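Local coordinates for rhamnosidase B (Bacillus sp., PDB 2OKX), which probably hydrolyses terminal alpha-L-rhamnose residues from glycosides, as a glycoside hydrolase family 78 alpha-L-rhamnosidase, at residues T131-R143 against E152-A164. Residues are numbered along the deposited sequence; the frame is centred on the assembly and turned at random. Where two conformers were deposited one is given.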
loop_
_atom_site.group_PDB
_atom_site.type_symbol
_atom_site.label_atom_id
_atom_site.label_comp_id
_atom_site.label_asym_id
_atom_site.label_seq_id
_atom_site.Cartn_x
_atom_site.Cartn_y
_atom_site.Cartn_z
ATOM N N THR A 131 4.168 15.096 28.871
ATOM C CA THR A 131 4.551 14.126 27.853
ATOM C C THR A 131 5.570 13.106 28.345
ATOM O O THR A 131 6.436 13.414 29.167
ATOM C CB THR A 131 5.127 14.824 26.602
ATOM O OG1 THR A 131 5.468 13.838 25.619
ATOM C CG2 THR A 131 6.372 15.625 26.960
ATOM N N GLU A 132 5.447 11.885 27.833
ATOM C CA GLU A 132 6.336 10.772 28.161
ATOM C C GLU A 132 6.211 9.751 27.033
ATOM O O GLU A 132 5.165 9.665 26.387
ATOM C CB GLU A 132 5.922 10.097 29.477
ATOM C CG GLU A 132 6.164 10.909 30.746
ATOM C CD GLU A 132 7.639 11.091 31.071
ATOM O OE1 GLU A 132 8.365 10.076 31.146
ATOM O OE2 GLU A 132 8.070 12.251 31.261
ATOM N N ARG A 133 7.267 8.986 26.784
ATOM C CA ARG A 133 7.202 7.976 25.739
ATOM C C ARG A 133 6.211 6.915 26.186
ATOM O O ARG A 133 6.017 6.710 27.387
ATOM C CB ARG A 133 8.566 7.318 25.519
ATOM C CG ARG A 133 9.537 8.122 24.680
ATOM C CD ARG A 133 10.647 7.218 24.179
ATOM N NE ARG A 133 10.103 6.098 23.414
ATOM C CZ ARG A 133 10.813 5.050 23.010
ATOM N NH1 ARG A 133 12.105 4.969 23.296
ATOM N NH2 ARG A 133 10.226 4.080 22.326
ATOM N N LEU A 134 5.580 6.245 25.227
ATOM C CA LEU A 134 4.645 5.181 25.560
ATOM C C LEU A 134 5.469 4.077 26.209
ATOM O O LEU A 134 6.392 3.539 25.594
ATOM C CB LEU A 134 3.969 4.641 24.300
ATOM C CG LEU A 134 2.984 3.487 24.511
ATOM C CD1 LEU A 134 1.766 3.986 25.277
ATOM C CD2 LEU A 134 2.561 2.923 23.158
ATOM N N GLY A 135 5.136 3.745 27.452
ATOM C CA GLY A 135 5.870 2.714 28.159
ATOM C C GLY A 135 5.863 1.351 27.489
ATOM O O GLY A 135 4.820 0.876 27.039
ATOM N N GLY A 136 7.034 0.726 27.416
ATOM C CA GLY A 136 7.137 -0.590 26.815
ATOM C C GLY A 136 7.276 -0.637 25.300
ATOM O O GLY A 136 7.572 -1.693 24.748
ATOM N N GLN A 137 7.063 0.488 24.625
ATOM C CA GLN A 137 7.178 0.517 23.171
ATOM C C GLN A 137 8.648 0.537 22.768
ATOM O O GLN A 137 9.352 1.515 23.010
ATOM C CB GLN A 137 6.456 1.738 22.605
ATOM C CG GLN A 137 6.428 1.774 21.081
ATOM C CD GLN A 137 7.541 2.614 20.486
ATOM O OE1 GLN A 137 8.089 2.286 19.435
ATOM N NE2 GLN A 137 7.862 3.719 21.144
ATOM N N ARG A 138 9.101 -0.551 22.153
ATOM C CA ARG A 138 10.493 -0.688 21.733
ATOM C C ARG A 138 10.784 0.024 20.418
ATOM O O ARG A 138 10.240 -0.334 19.372
ATOM C CB ARG A 138 10.851 -2.168 21.593
ATOM C CG ARG A 138 10.487 -3.024 22.801
ATOM C CD ARG A 138 10.948 -2.394 24.113
ATOM N NE ARG A 138 10.824 -3.320 25.239
ATOM C CZ ARG A 138 10.845 -2.953 26.519
ATOM N NH1 ARG A 138 10.981 -1.673 26.848
ATOM N NH2 ARG A 138 10.730 -3.868 27.470
ATOM N N SER A 139 11.657 1.026 20.477
ATOM C CA SER A 139 12.015 1.797 19.297
ATOM C C SER A 139 12.929 1.058 18.328
ATOM O O SER A 139 13.319 1.613 17.303
ATOM C CB SER A 139 12.660 3.122 19.705
ATOM O OG SER A 139 11.693 4.001 20.250
ATOM N N ASN A 140 13.285 -0.181 18.647
ATOM C CA ASN A 140 14.132 -0.954 17.745
ATOM C C ASN A 140 13.321 -2.017 16.995
ATOM O O ASN A 140 13.897 -2.898 16.351
ATOM C CB ASN A 140 15.282 -1.633 18.502
ATOM C CG ASN A 140 14.806 -2.721 19.451
ATOM O OD1 ASN A 140 15.511 -3.705 19.687
ATOM N ND2 ASN A 140 13.619 -2.543 20.010
ATOM N N SER A 141 11.994 -1.930 17.068
ATOM C CA SER A 141 11.143 -2.907 16.388
ATOM C C SER A 141 11.391 -2.858 14.876
ATOM O O SER A 141 11.891 -1.863 14.349
ATOM C CB SER A 141 9.662 -2.660 16.715
ATOM O OG SER A 141 9.196 -1.449 16.160
ATOM N N PRO A 142 11.039 -3.934 14.158
ATOM C CA PRO A 142 11.246 -4.002 12.707
ATOM C C PRO A 142 10.611 -2.916 11.847
ATOM O O PRO A 142 9.494 -2.462 12.108
ATOM C CB PRO A 142 10.697 -5.385 12.340
ATOM C CG PRO A 142 10.833 -6.168 13.606
ATOM C CD PRO A 142 10.396 -5.168 14.643
ATOM N N ARG A 143 11.345 -2.499 10.818
ATOM C CA ARG A 143 10.823 -1.535 9.867
ATOM C C ARG A 143 9.804 -2.419 9.154
ATOM O O ARG A 143 10.106 -3.561 8.803
ATOM C CB ARG A 143 11.920 -1.086 8.895
ATOM C CG ARG A 143 11.436 -0.185 7.764
ATOM C CD ARG A 143 10.958 1.169 8.266
ATOM N NE ARG A 143 10.230 1.884 7.219
ATOM C CZ ARG A 143 10.792 2.454 6.156
ATOM N NH1 ARG A 143 12.107 2.414 5.983
ATOM N NH2 ARG A 143 10.029 3.036 5.241
ATOM N N GLU A 152 5.212 -2.841 15.437
ATOM C CA GLU A 152 5.591 -2.641 16.828
ATOM C C GLU A 152 5.820 -3.847 17.723
ATOM O O GLU A 152 5.389 -4.963 17.439
ATOM C CB GLU A 152 4.591 -1.692 17.513
ATOM C CG GLU A 152 3.280 -2.322 18.021
ATOM C CD GLU A 152 2.186 -2.427 16.960
ATOM O OE1 GLU A 152 0.998 -2.498 17.348
ATOM O OE2 GLU A 152 2.505 -2.444 15.751
ATOM N N VAL A 153 6.548 -3.584 18.804
ATOM C CA VAL A 153 6.853 -4.563 19.842
ATOM C C VAL A 153 6.561 -3.787 21.125
ATOM O O VAL A 153 7.232 -2.794 21.423
ATOM C CB VAL A 153 8.331 -4.986 19.823
ATOM C CG1 VAL A 153 8.645 -5.811 21.064
ATOM C CG2 VAL A 153 8.617 -5.802 18.573
ATOM N N ILE A 154 5.547 -4.230 21.864
ATOM C CA ILE A 154 5.126 -3.551 23.084
ATOM C C ILE A 154 5.159 -4.452 24.309
ATOM O O ILE A 154 4.532 -5.510 24.322
ATOM C CB ILE A 154 3.668 -3.029 22.951
ATOM C CG1 ILE A 154 3.500 -2.221 21.662
ATOM C CG2 ILE A 154 3.299 -2.197 24.171
ATOM C CD1 ILE A 154 4.266 -0.912 21.628
ATOM N N ASP A 155 5.881 -4.030 25.341
ATOM C CA ASP A 155 5.944 -4.798 26.578
ATOM C C ASP A 155 5.024 -4.083 27.560
ATOM O O ASP A 155 5.399 -3.076 28.168
ATOM C CB ASP A 155 7.376 -4.843 27.113
ATOM C CG ASP A 155 7.518 -5.764 28.306
ATOM O OD1 ASP A 155 8.641 -6.262 28.545
ATOM O OD2 ASP A 155 6.508 -5.985 29.009
ATOM N N ALA A 156 3.811 -4.611 27.695
ATOM C CA ALA A 156 2.793 -4.027 28.558
ATOM C C ALA A 156 3.181 -3.940 30.031
ATOM O O ALA A 156 2.567 -3.197 30.794
ATOM C CB ALA A 156 1.485 -4.800 28.402
ATOM N N ARG A 157 4.192 -4.694 30.438
ATOM C CA ARG A 157 4.632 -4.652 31.829
ATOM C C ARG A 157 5.210 -3.281 32.188
ATOM O O ARG A 157 5.266 -2.910 33.361
ATOM C CB ARG A 157 5.668 -5.745 32.086
ATOM C CG ARG A 157 5.089 -7.141 31.994
ATOM C CD ARG A 157 6.170 -8.194 32.046
ATOM N NE ARG A 157 7.122 -8.056 30.948
ATOM C CZ ARG A 157 8.084 -8.936 30.688
ATOM N NH1 ARG A 157 8.219 -10.018 31.450
ATOM N NH2 ARG A 157 8.912 -8.735 29.672
ATOM N N GLU A 158 5.624 -2.525 31.175
ATOM C CA GLU A 158 6.196 -1.197 31.389
ATOM C C GLU A 158 5.266 -0.102 30.887
ATOM O O GLU A 158 5.635 1.073 30.858
ATOM C CB GLU A 158 7.539 -1.079 30.667
ATOM C CG GLU A 158 8.500 -2.202 30.981
ATOM C CD GLU A 158 9.790 -2.099 30.198
ATOM O OE1 GLU A 158 10.580 -3.062 30.243
ATOM O OE2 GLU A 158 10.017 -1.059 29.542
ATOM N N LEU A 159 4.057 -0.491 30.492
ATOM C CA LEU A 159 3.080 0.457 29.970
ATOM C C LEU A 159 2.013 0.837 30.993
ATOM O O LEU A 159 1.418 -0.026 31.637
ATOM C CB LEU A 159 2.414 -0.131 28.714
ATOM C CG LEU A 159 1.305 0.630 27.977
ATOM C CD1 LEU A 159 -0.008 0.497 28.706
ATOM C CD2 LEU A 159 1.689 2.080 27.835
ATOM N N ALA A 160 1.783 2.141 31.135
ATOM C CA ALA A 160 0.764 2.653 32.046
ATOM C C ALA A 160 -0.554 2.621 31.265
ATOM O O ALA A 160 -0.895 3.572 30.563
ATOM C CB ALA A 160 1.105 4.083 32.465
ATOM N N GLU A 161 -1.279 1.512 31.396
ATOM C CA GLU A 161 -2.540 1.285 30.693
ATOM C C GLU A 161 -3.554 2.425 30.676
ATOM O O GLU A 161 -4.188 2.669 29.649
ATOM C CB GLU A 161 -3.212 0.017 31.238
ATOM C CG GLU A 161 -3.747 0.144 32.658
ATOM C CD GLU A 161 -4.104 -1.198 33.276
ATOM O OE1 GLU A 161 -3.176 -1.973 33.595
ATOM O OE2 GLU A 161 -5.311 -1.480 33.439
ATOM N N ASP A 162 -3.713 3.125 31.796
ATOM C CA ASP A 162 -4.685 4.212 31.865
ATOM C C ASP A 162 -4.122 5.608 31.615
ATOM O O ASP A 162 -4.709 6.596 32.052
ATOM C CB ASP A 162 -5.388 4.202 33.228
ATOM C CG ASP A 162 -6.030 2.863 33.547
ATOM O OD1 ASP A 162 -6.670 2.275 32.649
ATOM O OD2 ASP A 162 -5.905 2.402 34.701
ATOM N N TRP A 163 -3.010 5.700 30.892
ATOM C CA TRP A 163 -2.386 6.995 30.623
ATOM C C TRP A 163 -3.277 8.018 29.917
ATOM O O TRP A 163 -3.014 9.221 29.978
ATOM C CB TRP A 163 -1.104 6.811 29.801
ATOM C CG TRP A 163 -1.342 6.403 28.369
ATOM C CD1 TRP A 163 -1.414 5.133 27.876
ATOM C CD2 TRP A 163 -1.559 7.280 27.255
ATOM N NE1 TRP A 163 -1.661 5.162 26.524
ATOM C CE2 TRP A 163 -1.756 6.467 26.117
ATOM C CE3 TRP A 163 -1.605 8.671 27.109
ATOM C CZ2 TRP A 163 -1.998 7.002 24.845
ATOM C CZ3 TRP A 163 -1.845 9.206 25.843
ATOM C CH2 TRP A 163 -2.039 8.368 24.729
ATOM N N ALA A 164 -4.327 7.550 29.245
ATOM C CA ALA A 164 -5.216 8.452 28.522
ATOM C C ALA A 164 -6.489 8.816 29.277
ATOM O O ALA A 164 -7.271 9.645 28.810
ATOM C CB ALA A 164 -5.576 7.847 27.169
HETATM O O HOH W 1 3.189 4.295 29.738
HETATM O O HOH W 2 9.493 1.379 28.777
HETATM O O HOH W 3 7.607 -0.685 18.826
#
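Arg138 grips the carboxylate of Glu158 end-on, one nitrogen to each oxygen. NH2 of Arg138 lies 2.9 Å from OE1 of Glu158, in a nearly straight bond (174°) that runs in the guanidinium plane. NH1 takes OE2 at a more bent angle. Both nitrogens come from above the carboxylate plane, and the two flat groups are turned 65° apart. The Arg138 chain, with CG anti to the carbonyl carbon (chi1 -50°), bends again at chi2 and carries the guanidinium to Glu158. Arg138 NH2 also makes a longer salt bridge, 3.4 Å to Asp155 OD1. Asp155 is in turn held side-on by Arg157, whose NE and NH2 each take one oxygen, and its OD2 closes an Asx turn with Arg157 N. A methionine in place of Arg138 would probably leave Glu158 without its charged mate, and Asp155 with Arg157 alone of these two arginines. Two backbone bonds join the same segments: Arg138 N to Val153 O at 3.0 Å, and Asp155 N to Gly136 O at 2.9 Å. They flank a single beta bridge, Gln137 with Ile154. The type II turn from Leu134 to Gln137 leads off strand 130-133 of the N-terminal domain's antiparallel sheet; strand 153-155 runs parallel to strand 485-489 in another sheet. A CB on Gly135 or Gly136 would clash with a carbonyl oxygen of residues 155-159. One water joins Gly135 N to Ala160 N; another links Glu158 OE2 to Gly136 N. Ile154 CD1 packs on Gln137 CG at 3.5 Å. Val153 CG2 rests on Ser141 CB at 3.8 Å. Leu134 CD1 packs 4.3 Å from Trp163 CD1, the side chains crossing at about a right angle.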